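Local structure of alpha-14 giardin (Giardia lamblia, 3CHJ) at residues E21-E26 and D60-K65; I35-P40 and E312-P317; T50-A53 and T57-D60; G98-C103 and L265-A270; Q203-Y208 and F239-C244. The protein binds calcium as an annexin and may serve as a calcium-regulated structural element linking the phospholipid bilayer to the underlying axoneme. One frame throughout, in Å; residues are numbered along the deposited sequence.

How the contacts relate
All five contacts join helices, or helix ends and loops, of one all-helical annexin chain. Contacts 1 and 3 are neighbours, centres 12 Å apart: both use helix 59-64, they share Asp-60, and Phe-62 of contact 1 packs on Phe-51 of contact 3. Contact 2 ties helix 31-38 to the loop after helix 301-310; contacts 3, 4 and 5 fall between its segments in sequence. Contact 4 lies nearest the middle and spans contact 5 in sequence. Contact 5 sits across the centre from contact 1, centres about 43 Å apart. Thus contacts 1 and 3 pack one end locally, contact 2 joins the N-terminal and C-terminal parts of the chain, and contact 4 bridges sequence-distant helices.

Contact 1: E21-E26 and D60-K65; sequences EACQDE and DAFLKK
A sulfur-aromatic contact between Cys-23 and Phe-62 joins the end of helix 12-24 to helix 59-64, inside the all-helical annexin fold. The two helices come close at Cys-23 and Leu-63, whose CA atoms are 7.1 Å apart. From one side Cys-23 directs its CB toward the other helix. From the other side Phe-62 reaches over: its CG is anti to the backbone N (chi1 180°), and this swings the far end of the ring back toward Cys-23. The ring corner does the touching, with Phe-62 CE2 3.4 Å from Cys-23 CB and Phe-62 CZ 3.6 Å from the same CB. The sulfur sits 4.6 Å from the centroid of the Phe-62 ring, 57° off the ring normal, an oblique approach.

Cys-23 and Leu-63 are buried, and no hydrogen bond crosses between the two segments. Around it, Cys-23 also packs on Leu-32 of helix 31-38 and on Leu-67, while Leu-63 leans on Leu-76 of helix 69-78. Phe-62 has further ring neighbours in His-66 and Phe-51, so its ring belongs to a small aromatic cluster. The sulfur is shared between two residues of helix 59-64: Cys-23 SG lies 3.5 Å from Phe-62 CE2 and 3.6 Å from Leu-63 CD2.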
# COMPACT_ATOMS: atom_id res chain seq x y z
N GLU A 21 0.03 29.46 5.56
CA GLU A 21 -1.10 29.85 6.40
C GLU A 21 -1.72 28.67 7.14
O GLU A 21 -2.15 28.79 8.28
CB GLU A 21 -2.12 30.61 5.57
CG GLU A 21 -1.58 31.99 5.12
CD GLU A 21 -2.56 32.80 4.30
OE1 GLU A 21 -3.75 32.41 4.20
OE2 GLU A 21 -2.14 33.85 3.75
N ALA A 22 -1.73 27.51 6.48
CA ALA A 22 -2.27 26.30 7.09
C ALA A 22 -1.55 25.89 8.36
O ALA A 22 -2.15 25.32 9.26
CB ALA A 22 -2.25 25.15 6.06
N CYS A 23 -0.25 26.18 8.42
CA CYS A 23 0.58 25.80 9.56
C CYS A 23 0.61 26.86 10.66
O CYS A 23 1.03 26.58 11.79
CB CYS A 23 2.00 25.56 9.08
SG CYS A 23 2.15 24.08 8.03
N GLN A 24 0.16 28.06 10.31
CA GLN A 24 0.16 29.22 11.22
C GLN A 24 -1.20 29.42 11.90
O GLN A 24 -1.33 30.19 12.88
CB GLN A 24 0.55 30.48 10.44
CG GLN A 24 2.04 30.56 10.07
CD GLN A 24 2.39 31.76 9.19
OE1 GLN A 24 1.52 32.40 8.60
NE2 GLN A 24 3.68 32.05 9.09
N ASP A 25 -2.21 28.75 11.37
CA ASP A 25 -3.57 28.79 11.92
C ASP A 25 -4.13 27.38 12.02
O ASP A 25 -4.47 26.76 11.00
CB ASP A 25 -4.46 29.69 11.06
CG ASP A 25 -5.89 29.82 11.59
OD1 ASP A 25 -6.22 29.20 12.63
OD2 ASP A 25 -6.69 30.54 10.96
N GLU A 26 -4.21 26.88 13.26
CA GLU A 26 -4.66 25.52 13.57
C GLU A 26 -5.97 25.12 12.89
O GLU A 26 -6.15 23.97 12.48
CB GLU A 26 -4.74 25.34 15.09
CG GLU A 26 -5.22 24.00 15.59
CD GLU A 26 -4.10 22.99 15.74
OE1 GLU A 26 -3.59 22.48 14.70
OE2 GLU A 26 -3.73 22.70 16.90
N ASP A 60 10.07 20.50 5.12
CA ASP A 60 10.10 19.60 6.27
C ASP A 60 10.44 20.33 7.57
O ASP A 60 9.81 20.10 8.60
CB ASP A 60 10.95 18.35 6.02
CG ASP A 60 12.44 18.65 5.79
OD1 ASP A 60 12.82 19.81 5.48
OD2 ASP A 60 13.22 17.68 5.91
N ALA A 61 11.40 21.25 7.50
CA ALA A 61 11.78 22.04 8.68
C ALA A 61 10.64 22.92 9.18
O ALA A 61 10.45 23.08 10.39
CB ALA A 61 13.00 22.90 8.37
N PHE A 62 9.88 23.49 8.24
CA PHE A 62 8.72 24.32 8.56
C PHE A 62 7.59 23.51 9.19
O PHE A 62 6.99 23.92 10.20
CB PHE A 62 8.22 25.02 7.31
CG PHE A 62 7.03 25.89 7.53
CD1 PHE A 62 7.14 27.07 8.26
CD2 PHE A 62 5.80 25.56 6.97
CE1 PHE A 62 6.02 27.91 8.44
CE2 PHE A 62 4.69 26.37 7.14
CZ PHE A 62 4.79 27.55 7.88
N LEU A 63 7.28 22.37 8.59
CA LEU A 63 6.25 21.50 9.13
C LEU A 63 6.58 21.04 10.55
O LEU A 63 5.69 20.97 11.39
CB LEU A 63 6.02 20.28 8.23
CG LEU A 63 5.50 20.56 6.83
CD1 LEU A 63 5.32 19.24 6.09
CD2 LEU A 63 4.19 21.37 6.86
N LYS A 64 7.85 20.74 10.80
CA LYS A 64 8.27 20.21 12.10
C LYS A 64 7.90 21.14 13.27
O LYS A 64 7.61 20.68 14.39
CB LYS A 64 9.77 19.92 12.07
CG LYS A 64 10.25 19.14 13.25
CD LYS A 64 11.74 18.91 13.21
CE LYS A 64 12.15 18.07 14.41
NZ LYS A 64 13.63 17.91 14.53
N LYS A 65 7.85 22.44 12.98
CA LYS A 65 7.61 23.46 14.00
C LYS A 65 6.14 23.54 14.38
O LYS A 65 5.77 24.11 15.43
CB LYS A 65 8.04 24.84 13.48
CG LYS A 65 9.52 24.95 13.15
CD LYS A 65 9.89 26.39 12.80
CE LYS A 65 11.39 26.54 12.52
NZ LYS A 65 11.78 26.20 11.09

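Contact 2: I35-P40 and E312-P317; sequences IARSYP and EPVTVP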
# COMPACT_ATOMS: atom_id res chain seq x y z
N ILE A 35 -5.00 20.44 -0.42
CA ILE A 35 -4.01 20.65 -1.46
C ILE A 35 -3.57 19.28 -2.05
O ILE A 35 -3.50 19.10 -3.26
CB ILE A 35 -2.82 21.49 -0.91
CG1 ILE A 35 -3.26 22.94 -0.69
CG2 ILE A 35 -1.66 21.48 -1.86
CD1 ILE A 35 -2.28 23.76 0.19
N ALA A 36 -3.32 18.30 -1.19
CA ALA A 36 -2.92 16.98 -1.68
C ALA A 36 -3.97 16.32 -2.56
O ALA A 36 -3.62 15.62 -3.51
CB ALA A 36 -2.55 16.04 -0.52
N ARG A 37 -5.24 16.55 -2.23
CA ARG A 37 -6.36 15.95 -2.97
C ARG A 37 -6.67 16.68 -4.27
O ARG A 37 -7.34 16.11 -5.15
CB ARG A 37 -7.61 15.96 -2.11
CG ARG A 37 -7.55 15.11 -0.89
CD ARG A 37 -8.78 15.35 -0.06
NE ARG A 37 -9.94 14.56 -0.48
CZ ARG A 37 -11.19 15.02 -0.56
NH1 ARG A 37 -11.47 16.30 -0.32
NH2 ARG A 37 -12.17 14.19 -0.92
N SER A 38 -6.23 17.94 -4.37
CA SER A 38 -6.65 18.85 -5.46
C SER A 38 -5.71 18.88 -6.66
O SER A 38 -6.10 19.34 -7.74
CB SER A 38 -6.81 20.28 -4.93
OG SER A 38 -7.89 20.35 -4.03
N TYR A 39 -4.47 18.44 -6.48
CA TYR A 39 -3.42 18.57 -7.51
C TYR A 39 -2.69 17.24 -7.73
O TYR A 39 -2.60 16.43 -6.81
CB TYR A 39 -2.39 19.64 -7.13
CG TYR A 39 -2.98 21.02 -6.94
CD1 TYR A 39 -3.24 21.84 -8.04
CD2 TYR A 39 -3.26 21.50 -5.66
CE1 TYR A 39 -3.78 23.11 -7.86
CE2 TYR A 39 -3.81 22.77 -5.47
CZ TYR A 39 -4.06 23.56 -6.58
OH TYR A 39 -4.61 24.82 -6.36
N PRO A 40 -2.18 17.03 -8.96
CA PRO A 40 -1.40 15.82 -9.22
C PRO A 40 -0.05 15.83 -8.48
O PRO A 40 0.48 16.90 -8.20
CB PRO A 40 -1.18 15.85 -10.74
CG PRO A 40 -1.35 17.26 -11.13
CD PRO A 40 -2.32 17.87 -10.16
N GLU A 312 -11.84 10.05 1.54
CA GLU A 312 -13.11 10.44 0.96
C GLU A 312 -12.91 10.55 -0.55
O GLU A 312 -12.03 11.28 -1.02
CB GLU A 312 -13.60 11.77 1.55
CG GLU A 312 -15.03 12.09 1.18
CD GLU A 312 -16.08 11.24 1.92
OE1 GLU A 312 -17.27 11.56 1.74
OE2 GLU A 312 -15.76 10.27 2.67
N PRO A 313 -13.71 9.82 -1.32
CA PRO A 313 -13.59 9.87 -2.77
C PRO A 313 -13.60 11.31 -3.32
O PRO A 313 -14.48 12.11 -2.97
CB PRO A 313 -14.84 9.12 -3.25
CG PRO A 313 -15.17 8.20 -2.13
CD PRO A 313 -14.80 8.92 -0.87
N VAL A 314 -12.61 11.64 -4.15
CA VAL A 314 -12.68 12.88 -4.91
C VAL A 314 -13.58 12.57 -6.10
O VAL A 314 -13.36 11.58 -6.81
CB VAL A 314 -11.30 13.38 -5.38
CG1 VAL A 314 -11.45 14.59 -6.33
CG2 VAL A 314 -10.45 13.80 -4.19
N THR A 315 -14.59 13.42 -6.29
CA THR A 315 -15.64 13.21 -7.28
C THR A 315 -15.68 14.35 -8.30
O THR A 315 -16.69 14.53 -8.99
CB THR A 315 -17.02 13.09 -6.61
OG1 THR A 315 -17.30 14.29 -5.87
CG2 THR A 315 -17.09 11.87 -5.66
N VAL A 316 -14.59 15.13 -8.37
CA VAL A 316 -14.47 16.25 -9.32
C VAL A 316 -13.10 16.27 -9.98
O VAL A 316 -12.12 15.72 -9.44
CB VAL A 316 -14.73 17.62 -8.64
CG1 VAL A 316 -16.17 17.70 -8.08
CG2 VAL A 316 -13.67 17.93 -7.55
N PRO A 317 -12.99 16.89 -11.18
CA PRO A 317 -11.66 17.01 -11.78
C PRO A 317 -10.63 17.72 -10.90
O PRO A 317 -10.98 18.60 -10.11
CB PRO A 317 -11.93 17.83 -13.05
CG PRO A 317 -13.36 17.52 -13.38
CD PRO A 317 -14.04 17.46 -12.05
O HOH W 1 -9.43 11.91 -1.37
O HOH W 2 -14.89 14.72 -1.72
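Arg-37 reaches out from the last turn of helix 31-38 and lays its guanidinium beside the loop at Glu-312 to Val-314, which follows helix 301-310 near the C-terminus. The arm leaves the helix with CG anti to the carbonyl carbon (chi1 -66°), runs straight through chi2 and bends at chi3 (84°), which turns the flat group alongside the loop. There NH2 donates to the backbone O of Glu-312 at 2.9 Å, with an N-H...O angle of 158°. The acceptor lies in the guanidinium plane, but the nitrogen stands well above the plane of the carbonyl.

Two waters also lie in the guanidinium plane. One takes a hydrogen from Arg-37 NE at 2.8 Å and gives one to Glu-312 O at 2.7 Å, so this carbonyl holds two donors. The other bridges Arg-37 NH2 and Pro-313 O, 2.9 Å from each.

One face of the guanidinium is covered by a methyl, Val-314 CG2, 3.7 Å from NH2; the valine and the arginine arm run antiparallel alongside one another. Glu-312 sets its CG anti to the backbone N, and the bend at chi2 carries the carboxylate away from Arg-37 to a salt bridge with Lys-280.

Arg-37 NH1 pairs with Glu-34, so every nitrogen of the guanidinium has a partner. Across the contact, the arginine binds one main-chain oxygen directly and reaches a second through water, rather than a carboxylate, tying helix 31-38 to the loop after helix 301-310 through the backbone.

Contact 3: T50-A53 and T57-D60; sequences TFQA and TFLD
Phe-51 and Gln-52, on helix 41-55, pack against Thr-57, Phe-58 and Leu-59, where the chain turns the corner into helix 59-64: the tight connection between two consecutive helices of the annexin fold, with Phe-58 in the N-cap position of the second helix.

Phe-51 comes first. A chi1 of -170° carries its ring away from its own backbone N and toward the start of the next helix, where it lies crosswise to the leucine side chain. One methyl settles on the ring: Leu-59 CD1 lies 3.8 Å from the Phe-51 centroid and only 5° off the normal, a CH-pi contact over the centre of the face. The rim meets a carbonyl instead, Thr-57 O standing 3.3 Å from Phe-51 CD2 near the ring plane. The same ring also packs on Val-16, Val-19 and Val-20 of helix 12-24.

Gln-52 follows, where the backbones come closest, its CA 4.8 Å from that of Phe-58. A bend at chi2 folds the side chain over the face of the Phe-58 ring, and the amide lies nearly parallel to the ring, 21° between the planes. The aliphatic part shares in this, Gln-52 CG lying 4.1 Å from the Phe-58 centroid in a CH-pi contact.

The turn between the helices is tightened by Thr-55, whose OG1 is hydrogen-bonded to Phe-51 O and to Thr-57 N. Thr-57 O, already at the rim of Phe-51, also receives a CA-H...O contact from Gln-52 CA at 3.4 Å.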
# COMPACT_ATOMS: atom_id res chain seq x y z
N THR A 50 9.49 24.65 -4.73
CA THR A 50 9.31 26.11 -4.82
C THR A 50 9.19 26.76 -3.43
O THR A 50 9.60 27.91 -3.24
CB THR A 50 8.09 26.45 -5.71
OG1 THR A 50 8.31 25.90 -7.02
CG2 THR A 50 7.88 27.96 -5.85
N PHE A 51 8.63 26.00 -2.48
CA PHE A 51 8.49 26.45 -1.09
C PHE A 51 9.81 26.98 -0.52
O PHE A 51 9.85 28.05 0.09
CB PHE A 51 7.97 25.30 -0.22
CG PHE A 51 7.58 25.72 1.18
CD1 PHE A 51 6.27 26.07 1.46
CD2 PHE A 51 8.52 25.74 2.21
CE1 PHE A 51 5.89 26.45 2.75
CE2 PHE A 51 8.15 26.13 3.50
CZ PHE A 51 6.84 26.49 3.77
N GLN A 52 10.87 26.20 -0.70
CA GLN A 52 12.21 26.58 -0.26
C GLN A 52 12.67 27.87 -0.93
O GLN A 52 13.17 28.77 -0.26
CB GLN A 52 13.20 25.43 -0.51
CG GLN A 52 14.69 25.85 -0.60
CD GLN A 52 15.20 26.54 0.66
OE1 GLN A 52 14.70 26.29 1.76
NE2 GLN A 52 16.19 27.40 0.50
N ALA A 53 12.49 27.96 -2.25
CA ALA A 53 12.91 29.13 -3.01
C ALA A 53 12.22 30.41 -2.51
O ALA A 53 12.86 31.45 -2.34
CB ALA A 53 12.66 28.92 -4.51
N THR A 57 13.11 28.47 3.63
CA THR A 57 13.05 27.37 4.58
C THR A 57 12.56 26.13 3.85
O THR A 57 11.63 26.21 3.04
CB THR A 57 12.09 27.67 5.76
OG1 THR A 57 12.49 28.89 6.40
CG2 THR A 57 12.10 26.54 6.79
N PHE A 58 13.18 24.99 4.15
CA PHE A 58 12.72 23.73 3.60
C PHE A 58 11.38 23.33 4.21
O PHE A 58 11.12 23.58 5.39
CB PHE A 58 13.77 22.63 3.79
CG PHE A 58 14.90 22.73 2.80
CD1 PHE A 58 14.79 22.16 1.53
CD2 PHE A 58 16.06 23.43 3.12
CE1 PHE A 58 15.84 22.26 0.60
CE2 PHE A 58 17.12 23.54 2.20
CZ PHE A 58 17.00 22.95 0.94
N LEU A 59 10.54 22.71 3.39
CA LEU A 59 9.19 22.38 3.83
C LEU A 59 9.20 21.51 5.09
O LEU A 59 8.43 21.76 6.02
CB LEU A 59 8.40 21.70 2.71
CG LEU A 59 6.94 21.37 3.06
CD1 LEU A 59 6.14 22.61 3.43
CD2 LEU A 59 6.29 20.63 1.90
N ASP A 60 10.07 20.50 5.12
CA ASP A 60 10.10 19.60 6.27
C ASP A 60 10.44 20.33 7.57
O ASP A 60 9.81 20.10 8.60
CB ASP A 60 10.95 18.35 6.02
CG ASP A 60 12.44 18.65 5.79
OD1 ASP A 60 12.82 19.81 5.48
OD2 ASP A 60 13.22 17.68 5.91

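Contact 4: G98-C103 and L265-A270; sequences GTDEKC and LNRITA
Arg-267, on helix 262-272, extends its guanidinium to the start of helix 101-108, where it meets Asp-100 and Cys-103. The charges come first. Asp-100 OD2 and Arg-267 NH1 form a long salt bridge at 3.9 Å, the carboxylate and guanidinium planes standing 75° apart. The closer link runs through water. One molecule donates to Asp-100 OD2 at 2.7 Å and accepts from Arg-267 NH1 at 3.1 Å; a second donates to Asp-100 OD1 and accepts from Arg-267 NH2 at 2.8 Å. Both waters lie in the guanidinium plane. A further salt bridge runs from NE to Asp-106, farther along helix 101-108.

Packing comes next. One guanidinium face lies over the helix backbone, with Cys-103 CA 3.5 Å above its centre. Cys-103 SG meets the arm lower down, 3.8 Å from Arg-267 CD. The arm starts with CG between the backbone N and the carbonyl carbon (chi1 66°) and then runs extended to NE, which gives it its reach.

The capping bond is local: Asp-100, the N-cap of helix 101-108, accepts from Cys-103 N at OD1 over 3.2 Å, the nitrogen lying above the carboxylate plane.

Asp-100 thus serves two purposes, holding a helix start and facing a positive group across water. Charged residues and bound water between helix 101-108 and helix 262-272, close to the middle of the chain, are consistent with the hydrophilic central channel of annexins; two nearby carboxylates probably offset the charge of buried Arg-267.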
# COMPACT_ATOMS: atom_id res chain seq x y z
N GLY A 98 17.80 -2.99 11.84
CA GLY A 98 16.59 -3.81 11.73
C GLY A 98 16.05 -3.91 10.31
O GLY A 98 16.70 -3.47 9.35
N THR A 99 14.89 -4.53 10.19
CA THR A 99 14.13 -4.52 8.94
C THR A 99 12.67 -4.29 9.32
O THR A 99 12.18 -4.90 10.28
CB THR A 99 14.23 -5.85 8.17
OG1 THR A 99 15.61 -6.19 7.97
CG2 THR A 99 13.55 -5.73 6.81
N ASP A 100 11.99 -3.42 8.58
CA ASP A 100 10.55 -3.27 8.74
C ASP A 100 9.86 -4.18 7.70
O ASP A 100 9.49 -3.71 6.61
CB ASP A 100 10.15 -1.80 8.57
CG ASP A 100 8.67 -1.54 8.86
OD1 ASP A 100 7.89 -2.50 9.05
OD2 ASP A 100 8.31 -0.33 8.89
N GLU A 101 9.71 -5.46 8.04
CA GLU A 101 9.19 -6.47 7.12
C GLU A 101 7.77 -6.13 6.68
O GLU A 101 7.43 -6.30 5.49
CB GLU A 101 9.22 -7.89 7.74
CG GLU A 101 10.61 -8.37 8.15
CD GLU A 101 10.99 -7.97 9.56
OE1 GLU A 101 10.19 -7.25 10.24
OE2 GLU A 101 12.11 -8.37 9.99
N LYS A 102 6.95 -5.63 7.61
CA LYS A 102 5.56 -5.26 7.31
C LYS A 102 5.52 -4.22 6.20
O LYS A 102 4.65 -4.29 5.32
CB LYS A 102 4.84 -4.70 8.54
CG LYS A 102 4.56 -5.70 9.67
CD LYS A 102 3.78 -5.05 10.83
CE LYS A 102 4.49 -3.86 11.46
NZ LYS A 102 3.58 -3.06 12.38
N CYS A 103 6.42 -3.24 6.25
CA CYS A 103 6.46 -2.19 5.23
C CYS A 103 6.78 -2.76 3.86
O CYS A 103 6.13 -2.41 2.88
CB CYS A 103 7.48 -1.13 5.62
SG CYS A 103 7.54 0.26 4.47
N LEU A 265 -0.61 3.40 8.77
CA LEU A 265 -1.73 4.20 8.27
C LEU A 265 -1.25 5.19 7.23
O LEU A 265 -1.92 5.38 6.19
CB LEU A 265 -2.46 4.93 9.41
CG LEU A 265 -3.20 4.03 10.41
CD1 LEU A 265 -3.51 4.80 11.70
CD2 LEU A 265 -4.48 3.48 9.81
N ASN A 266 -0.13 5.85 7.50
CA ASN A 266 0.39 6.87 6.58
C ASN A 266 0.74 6.27 5.23
O ASN A 266 0.33 6.79 4.19
CB ASN A 266 1.61 7.58 7.17
CG ASN A 266 1.25 8.54 8.27
OD1 ASN A 266 0.06 8.80 8.52
ND2 ASN A 266 2.27 9.10 8.92
N ARG A 267 1.51 5.19 5.24
CA ARG A 267 1.97 4.65 3.95
C ARG A 267 0.81 4.06 3.14
O ARG A 267 0.75 4.23 1.92
CB ARG A 267 3.13 3.65 4.12
CG ARG A 267 2.75 2.39 4.83
CD ARG A 267 3.92 1.43 4.78
NE ARG A 267 3.69 0.27 5.63
CZ ARG A 267 4.24 0.11 6.83
NH1 ARG A 267 5.05 1.04 7.35
NH2 ARG A 267 3.95 -0.99 7.53
N ILE A 268 -0.13 3.37 3.81
CA ILE A 268 -1.25 2.80 3.08
C ILE A 268 -2.09 3.93 2.49
O ILE A 268 -2.47 3.88 1.32
CB ILE A 268 -2.14 1.90 3.98
CG1 ILE A 268 -1.31 0.74 4.58
CG2 ILE A 268 -3.38 1.45 3.23
CD1 ILE A 268 -0.93 -0.33 3.60
N THR A 269 -2.33 4.99 3.28
CA THR A 269 -3.12 6.12 2.81
C THR A 269 -2.39 6.85 1.66
O THR A 269 -2.96 7.05 0.59
CB THR A 269 -3.45 7.06 3.99
OG1 THR A 269 -4.15 6.30 4.99
CG2 THR A 269 -4.29 8.26 3.51
N ALA A 270 -1.13 7.21 1.85
CA ALA A 270 -0.38 7.93 0.80
C ALA A 270 -0.24 7.11 -0.50
O ALA A 270 -0.37 7.67 -1.60
CB ALA A 270 0.99 8.35 1.34
O HOH W 3 6.32 0.99 10.15
O HOH W 4 5.45 -1.54 9.80

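Contact 5: Q203-Y208 and F239-C244; sequences QLHKMY and FLYDPC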
# COMPACT_ATOMS: atom_id res chain seq x y z
N GLN A 203 -9.99 -14.77 -12.44
CA GLN A 203 -10.58 -15.97 -13.04
C GLN A 203 -10.40 -17.16 -12.10
O GLN A 203 -11.36 -17.88 -11.81
CB GLN A 203 -9.99 -16.23 -14.43
CG GLN A 203 -10.64 -17.35 -15.21
CD GLN A 203 -10.03 -17.54 -16.58
OE1 GLN A 203 -9.45 -16.62 -17.16
NE2 GLN A 203 -10.13 -18.77 -17.10
N LEU A 204 -9.17 -17.37 -11.62
CA LEU A 204 -8.88 -18.47 -10.70
C LEU A 204 -9.75 -18.42 -9.42
O LEU A 204 -10.25 -19.44 -8.95
CB LEU A 204 -7.39 -18.49 -10.32
CG LEU A 204 -6.95 -19.73 -9.54
CD1 LEU A 204 -6.82 -20.97 -10.47
CD2 LEU A 204 -5.64 -19.45 -8.79
N HIS A 205 -9.89 -17.22 -8.86
CA HIS A 205 -10.75 -17.00 -7.69
C HIS A 205 -12.17 -17.50 -7.95
O HIS A 205 -12.72 -18.25 -7.14
CB HIS A 205 -10.74 -15.52 -7.32
CG HIS A 205 -11.74 -15.12 -6.27
ND1 HIS A 205 -11.36 -14.63 -5.03
CD2 HIS A 205 -13.09 -15.07 -6.29
CE1 HIS A 205 -12.44 -14.30 -4.34
NE2 HIS A 205 -13.50 -14.57 -5.08
N LYS A 206 -12.72 -17.11 -9.10
CA LYS A 206 -14.10 -17.50 -9.46
C LYS A 206 -14.20 -18.99 -9.80
O LYS A 206 -15.17 -19.66 -9.43
CB LYS A 206 -14.62 -16.64 -10.61
CG LYS A 206 -14.71 -15.17 -10.28
CD LYS A 206 -15.09 -14.34 -11.50
CE LYS A 206 -15.01 -12.85 -11.20
NZ LYS A 206 -16.13 -12.41 -10.35
N MET A 207 -13.18 -19.51 -10.49
CA MET A 207 -13.10 -20.95 -10.79
C MET A 207 -13.07 -21.81 -9.55
O MET A 207 -13.63 -22.91 -9.54
CB MET A 207 -11.87 -21.26 -11.65
CG MET A 207 -11.96 -20.73 -13.07
SD MET A 207 -10.39 -20.86 -13.96
CE MET A 207 -10.03 -22.61 -13.94
N TYR A 208 -12.41 -21.34 -8.49
CA TYR A 208 -12.29 -22.08 -7.25
C TYR A 208 -13.67 -22.22 -6.62
O TYR A 208 -14.09 -23.32 -6.25
CB TYR A 208 -11.27 -21.36 -6.33
CG TYR A 208 -10.97 -22.13 -5.06
CD1 TYR A 208 -9.85 -22.97 -4.97
CD2 TYR A 208 -11.80 -22.03 -3.95
CE1 TYR A 208 -9.56 -23.67 -3.80
CE2 TYR A 208 -11.53 -22.71 -2.79
CZ TYR A 208 -10.42 -23.56 -2.71
OH TYR A 208 -10.15 -24.24 -1.54
N PHE A 239 -5.24 -7.50 -3.42
CA PHE A 239 -4.72 -6.57 -4.41
C PHE A 239 -5.01 -7.04 -5.83
O PHE A 239 -5.44 -6.26 -6.68
CB PHE A 239 -3.21 -6.32 -4.24
CG PHE A 239 -2.61 -5.53 -5.37
CD1 PHE A 239 -2.90 -4.18 -5.51
CD2 PHE A 239 -1.78 -6.15 -6.30
CE1 PHE A 239 -2.35 -3.43 -6.58
CE2 PHE A 239 -1.22 -5.41 -7.37
CZ PHE A 239 -1.51 -4.05 -7.49
N LEU A 240 -4.79 -8.31 -6.08
CA LEU A 240 -5.02 -8.85 -7.42
C LEU A 240 -6.52 -8.83 -7.71
O LEU A 240 -6.94 -8.44 -8.81
CB LEU A 240 -4.43 -10.25 -7.53
CG LEU A 240 -2.90 -10.27 -7.47
CD1 LEU A 240 -2.37 -11.70 -7.26
CD2 LEU A 240 -2.30 -9.62 -8.73
N TYR A 241 -7.33 -9.15 -6.72
CA TYR A 241 -8.76 -9.29 -6.95
C TYR A 241 -9.46 -7.95 -7.06
O TYR A 241 -10.23 -7.74 -7.99
CB TYR A 241 -9.42 -10.15 -5.88
CG TYR A 241 -10.77 -10.64 -6.32
CD1 TYR A 241 -10.86 -11.66 -7.26
CD2 TYR A 241 -11.93 -10.08 -5.82
CE1 TYR A 241 -12.09 -12.13 -7.70
CE2 TYR A 241 -13.19 -10.54 -6.27
CZ TYR A 241 -13.23 -11.58 -7.20
OH TYR A 241 -14.45 -12.05 -7.65
N ASP A 242 -9.20 -7.06 -6.10
CA ASP A 242 -9.78 -5.71 -6.11
C ASP A 242 -8.97 -4.80 -5.17
O ASP A 242 -9.14 -4.92 -3.95
CB ASP A 242 -11.22 -5.73 -5.64
CG ASP A 242 -11.91 -4.37 -5.80
OD1 ASP A 242 -11.22 -3.32 -5.88
OD2 ASP A 242 -13.16 -4.35 -5.81
N PRO A 243 -8.08 -3.96 -5.73
CA PRO A 243 -7.27 -3.05 -4.90
C PRO A 243 -8.02 -2.31 -3.80
O PRO A 243 -7.42 -2.07 -2.74
CB PRO A 243 -6.69 -2.07 -5.92
CG PRO A 243 -6.46 -2.97 -7.14
CD PRO A 243 -7.72 -3.83 -7.17
N CYS A 244 -9.28 -1.94 -4.00
CA CYS A 244 -10.04 -1.22 -2.95
C CYS A 244 -10.26 -2.08 -1.71
O CYS A 244 -10.21 -1.58 -0.58
CB CYS A 244 -11.37 -0.68 -3.48
SG CYS A 244 -11.14 0.65 -4.66
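Lys-206 NZ donates a hydrogen bond to Tyr-241 OH over 3.2 Å, the polar link between helix 198-211 and the end of helix 227-241. A turn at chi4 (-74°) brings the ammonium to the hydroxyl after an otherwise extended chain, and its neighbour CE passes 3.7 Å from the same Tyr-241 OH.

Next to it lies the larger part of the contact, a face-to-face stack of the His-205 and Tyr-241 rings. Their centroids are 3.9 Å apart and the planes are inclined at 25°. The overlap is offset: Tyr-241 CE1 sits over the imidazole toward its rim, 3.3 Å from His-205 CG, while His-205 ND1 lies over the rim of the phenol face. Both side chains place CG anti to the backbone N, His-205 with chi1 171°, and both CB atoms are directed toward the other segment.

Within the annexin fold this is a helix-helix contact near the surface, made where helix 227-241 gives way to helix 243-254. At that break Asp-242 leaves the helical path and takes the N-cap position, its OD1 accepting from Cys-244 N at 3.0 Å. Tyr-241 is also held by Arg-202, which makes a cation-pi contact with the ring and, through NH1, a hydrogen bond to the carbonyl O. His-205 ND1 is hydrogen-bonded to His-237 NE2, a bond that helps fix the rotation of the imidazole stacked on the tyrosine.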